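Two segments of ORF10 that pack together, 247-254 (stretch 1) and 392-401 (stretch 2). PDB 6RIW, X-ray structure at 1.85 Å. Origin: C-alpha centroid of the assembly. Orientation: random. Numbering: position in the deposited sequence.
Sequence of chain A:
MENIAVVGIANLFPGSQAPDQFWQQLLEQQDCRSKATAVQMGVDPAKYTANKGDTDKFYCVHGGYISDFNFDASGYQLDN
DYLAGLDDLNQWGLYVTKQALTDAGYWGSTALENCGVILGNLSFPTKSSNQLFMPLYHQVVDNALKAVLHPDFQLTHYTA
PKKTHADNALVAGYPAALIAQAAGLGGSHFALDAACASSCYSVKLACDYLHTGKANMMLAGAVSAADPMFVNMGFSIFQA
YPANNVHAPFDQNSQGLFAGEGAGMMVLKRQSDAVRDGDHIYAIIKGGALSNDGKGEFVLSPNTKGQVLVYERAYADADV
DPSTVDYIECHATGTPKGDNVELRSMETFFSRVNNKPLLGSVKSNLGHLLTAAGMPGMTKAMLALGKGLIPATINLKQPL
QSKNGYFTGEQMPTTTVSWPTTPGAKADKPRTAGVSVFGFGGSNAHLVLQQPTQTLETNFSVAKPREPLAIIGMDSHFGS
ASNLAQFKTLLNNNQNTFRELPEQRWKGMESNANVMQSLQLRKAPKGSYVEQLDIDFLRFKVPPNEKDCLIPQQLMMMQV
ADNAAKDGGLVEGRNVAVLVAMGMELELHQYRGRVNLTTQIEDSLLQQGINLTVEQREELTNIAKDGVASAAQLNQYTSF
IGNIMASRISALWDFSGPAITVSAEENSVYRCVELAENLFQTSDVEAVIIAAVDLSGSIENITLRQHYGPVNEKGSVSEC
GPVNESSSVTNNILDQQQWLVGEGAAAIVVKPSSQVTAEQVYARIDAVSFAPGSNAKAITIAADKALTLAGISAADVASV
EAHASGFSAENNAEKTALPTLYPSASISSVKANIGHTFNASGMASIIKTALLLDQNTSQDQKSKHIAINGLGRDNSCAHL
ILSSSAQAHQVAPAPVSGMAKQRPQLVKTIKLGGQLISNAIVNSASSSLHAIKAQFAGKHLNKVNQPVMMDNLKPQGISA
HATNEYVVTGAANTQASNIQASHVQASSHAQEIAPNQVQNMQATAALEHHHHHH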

# COMPACT_ATOMS: atom_id res chain seq x y z
N HIS A 247 -2.46 27.97 -2.29
CA HIS A 247 -1.90 26.75 -2.89
C HIS A 247 -1.68 27.05 -4.38
O HIS A 247 -2.64 27.04 -5.16
CB HIS A 247 -2.82 25.55 -2.68
CG HIS A 247 -2.59 24.44 -3.65
ND1 HIS A 247 -1.39 23.75 -3.73
CD2 HIS A 247 -3.39 23.91 -4.60
CE1 HIS A 247 -1.47 22.83 -4.68
NE2 HIS A 247 -2.67 22.91 -5.23
N ALA A 248 -0.43 27.30 -4.76
CA ALA A 248 -0.14 27.80 -6.10
C ALA A 248 1.22 27.29 -6.55
O ALA A 248 2.25 27.95 -6.36
CB ALA A 248 -0.17 29.33 -6.14
N PRO A 249 1.25 26.10 -7.16
CA PRO A 249 2.53 25.53 -7.60
C PRO A 249 3.31 26.52 -8.46
O PRO A 249 2.75 27.15 -9.36
CB PRO A 249 2.12 24.29 -8.39
CG PRO A 249 0.78 23.91 -7.80
CD PRO A 249 0.11 25.23 -7.48
N PHE A 250 4.60 26.66 -8.16
CA PHE A 250 5.60 27.51 -8.81
C PHE A 250 5.48 28.98 -8.39
O PHE A 250 6.31 29.79 -8.81
CB PHE A 250 5.55 27.44 -10.34
CG PHE A 250 6.04 26.14 -10.91
CD1 PHE A 250 7.30 25.66 -10.58
CD2 PHE A 250 5.24 25.40 -11.77
CE1 PHE A 250 7.77 24.45 -11.11
CE2 PHE A 250 5.70 24.19 -12.29
CZ PHE A 250 6.97 23.72 -11.95
N ASP A 251 4.48 29.36 -7.59
CA ASP A 251 4.27 30.76 -7.26
C ASP A 251 4.99 31.13 -5.97
O ASP A 251 4.98 30.37 -5.00
CB ASP A 251 2.77 31.08 -7.13
CG ASP A 251 2.50 32.58 -7.04
OD1 ASP A 251 2.68 33.15 -5.94
OD2 ASP A 251 2.11 33.18 -8.07
N GLN A 252 5.63 32.31 -5.97
CA GLN A 252 6.37 32.79 -4.81
C GLN A 252 5.52 32.83 -3.54
O GLN A 252 6.05 32.68 -2.43
CB GLN A 252 6.94 34.19 -5.06
CG GLN A 252 8.02 34.28 -6.12
CD GLN A 252 8.49 35.72 -6.32
OE1 GLN A 252 8.50 36.51 -5.38
NE2 GLN A 252 8.85 36.07 -7.56
N ASN A 253 4.21 33.05 -3.68
CA ASN A 253 3.35 33.25 -2.51
C ASN A 253 2.74 31.96 -1.98
O ASN A 253 2.07 31.99 -0.94
CB ASN A 253 2.22 34.24 -2.85
CG ASN A 253 2.74 35.57 -3.38
OD1 ASN A 253 3.27 36.39 -2.62
ND2 ASN A 253 2.60 35.79 -4.69
N SER A 254 2.94 30.84 -2.68
CA SER A 254 2.42 29.55 -2.23
C SER A 254 3.05 29.16 -0.90
O SER A 254 4.27 29.25 -0.73
CB SER A 254 2.71 28.47 -3.27
OG SER A 254 1.97 27.27 -2.98
N ALA A 392 -2.24 25.90 -19.49
CA ALA A 392 -1.67 26.74 -18.45
C ALA A 392 -1.57 26.00 -17.11
O ALA A 392 -2.32 25.07 -16.82
CB ALA A 392 -2.52 27.99 -18.25
N THR A 393 -0.61 26.45 -16.30
CA THR A 393 -0.66 26.26 -14.85
C THR A 393 -1.43 27.44 -14.28
O THR A 393 -1.07 28.60 -14.55
CB THR A 393 0.75 26.20 -14.27
OG1 THR A 393 1.45 25.06 -14.79
CG2 THR A 393 0.72 26.14 -12.74
N ILE A 394 -2.50 27.17 -13.53
CA ILE A 394 -3.38 28.24 -13.06
C ILE A 394 -2.85 28.83 -11.76
O ILE A 394 -2.03 28.24 -11.06
CB ILE A 394 -4.83 27.74 -12.90
CG1 ILE A 394 -4.95 26.77 -11.73
CG2 ILE A 394 -5.31 27.10 -14.20
CD1 ILE A 394 -6.38 26.49 -11.33
N ASN A 395 -3.34 30.04 -11.44
CA ASN A 395 -3.06 30.76 -10.19
C ASN A 395 -1.60 31.16 -10.05
O ASN A 395 -1.13 31.44 -8.93
CB ASN A 395 -3.50 29.98 -8.95
CG ASN A 395 -4.98 29.69 -8.95
OD1 ASN A 395 -5.41 28.60 -8.56
ND2 ASN A 395 -5.77 30.66 -9.40
N LEU A 396 -0.87 31.19 -11.15
CA LEU A 396 0.56 31.48 -11.13
C LEU A 396 0.74 32.93 -11.57
O LEU A 396 0.62 33.24 -12.76
CB LEU A 396 1.30 30.50 -12.03
CG LEU A 396 2.79 30.67 -12.25
CD1 LEU A 396 3.52 30.39 -10.97
CD2 LEU A 396 3.25 29.73 -13.36
N LYS A 397 0.99 33.82 -10.61
CA LYS A 397 1.10 35.26 -10.87
C LYS A 397 2.50 35.81 -10.70
O LYS A 397 2.93 36.67 -11.48
CB LYS A 397 0.16 36.04 -9.94
CG LYS A 397 -1.23 35.44 -9.75
CD LYS A 397 -2.03 35.51 -11.02
CE LYS A 397 -3.53 35.36 -10.74
NZ LYS A 397 -4.30 35.36 -12.04
N GLN A 398 3.23 35.35 -9.68
CA GLN A 398 4.60 35.77 -9.41
C GLN A 398 5.48 34.54 -9.29
O GLN A 398 5.66 33.99 -8.20
CB GLN A 398 4.68 36.64 -8.16
CG GLN A 398 4.06 38.03 -8.36
CD GLN A 398 3.74 38.73 -7.05
OE1 GLN A 398 3.65 38.10 -5.99
NE2 GLN A 398 3.55 40.04 -7.12
N PRO A 399 6.07 34.08 -10.40
CA PRO A 399 6.74 32.77 -10.41
C PRO A 399 8.08 32.76 -9.68
O PRO A 399 8.83 33.75 -9.67
CB PRO A 399 6.94 32.48 -11.90
CG PRO A 399 6.05 33.45 -12.62
CD PRO A 399 5.93 34.65 -11.75
N LEU A 400 8.41 31.61 -9.10
CA LEU A 400 9.75 31.41 -8.58
C LEU A 400 10.76 31.37 -9.72
O LEU A 400 10.41 31.25 -10.90
CB LEU A 400 9.85 30.11 -7.77
CG LEU A 400 8.90 29.84 -6.60
CD1 LEU A 400 8.85 28.35 -6.34
CD2 LEU A 400 9.34 30.58 -5.36
N GLN A 401 12.04 31.49 -9.37
CA GLN A 401 13.12 31.14 -10.28
C GLN A 401 14.01 30.11 -9.61
O GLN A 401 14.02 29.99 -8.38
CB GLN A 401 13.93 32.37 -10.69
CG GLN A 401 15.03 32.69 -9.71
CD GLN A 401 15.68 34.04 -9.96
OE1 GLN A 401 15.48 34.65 -11.01
NE2 GLN A 401 16.44 34.51 -8.98
O HOH W 1 -3.52 26.53 -7.74
O HOH W 2 0.15 28.28 -9.27

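Two irregular segments can be joined by well-directed hydrogen bonds without a sheet or a helix, provided that turns present their polar groups in the right places, and this contact in ORF10 illustrates the principle. Its backbone pairing is confined to a single bridge between Asp251 and Pro399. Leu400 N donates to Phe250 O at 2.8 Å, and Gln252 N donates to Gln398 O at 2.8 Å, both nearly linear. The same Phe250 O also receives a CA-H...O contact from Pro399 CA at 3.4 Å, bent to an angle of 136° at the hydrogen.

Side chains extend this short pairing. The carboxylate of Asp251 works in two directions: OD2 accepts from Lys397 N at 2.8 Å and from Gln398 N at 2.9 Å, holding two successive amides of the other stretch, while OD1 accepts from Asn253 N at 2.7 Å within its own type I turn. Asn253 ND2 donates to Asp251 OD1 at 2.9 Å and also reaches across to Gln398 OE1 at 2.9 Å, so one amide group links the turn to its partner. Gln252 NE2 adds a bond to Pro399 O at 3.1 Å.

Van der Waals contacts accompany these bonds. Leu396, with chi1 in t, brings CD1 to 3.6 Å from Phe250 CB, against the type II turn closed by Asp251 N to Ala248 O at 2.9 Å. Leu400 CD2 lies 3.7 Å from Gln252 CA, and the methyl carbon Ala248 CB rests 3.6 Å from the carbonyl oxygen Asn395 O.

Two waters also bridge the stretches. One molecule donates to Pro249 O and to Ile394 O, each at 2.8 Å, and so bridges two carbonyls that could not bond to each other. Another lies between His247 O and Asn395 OD1.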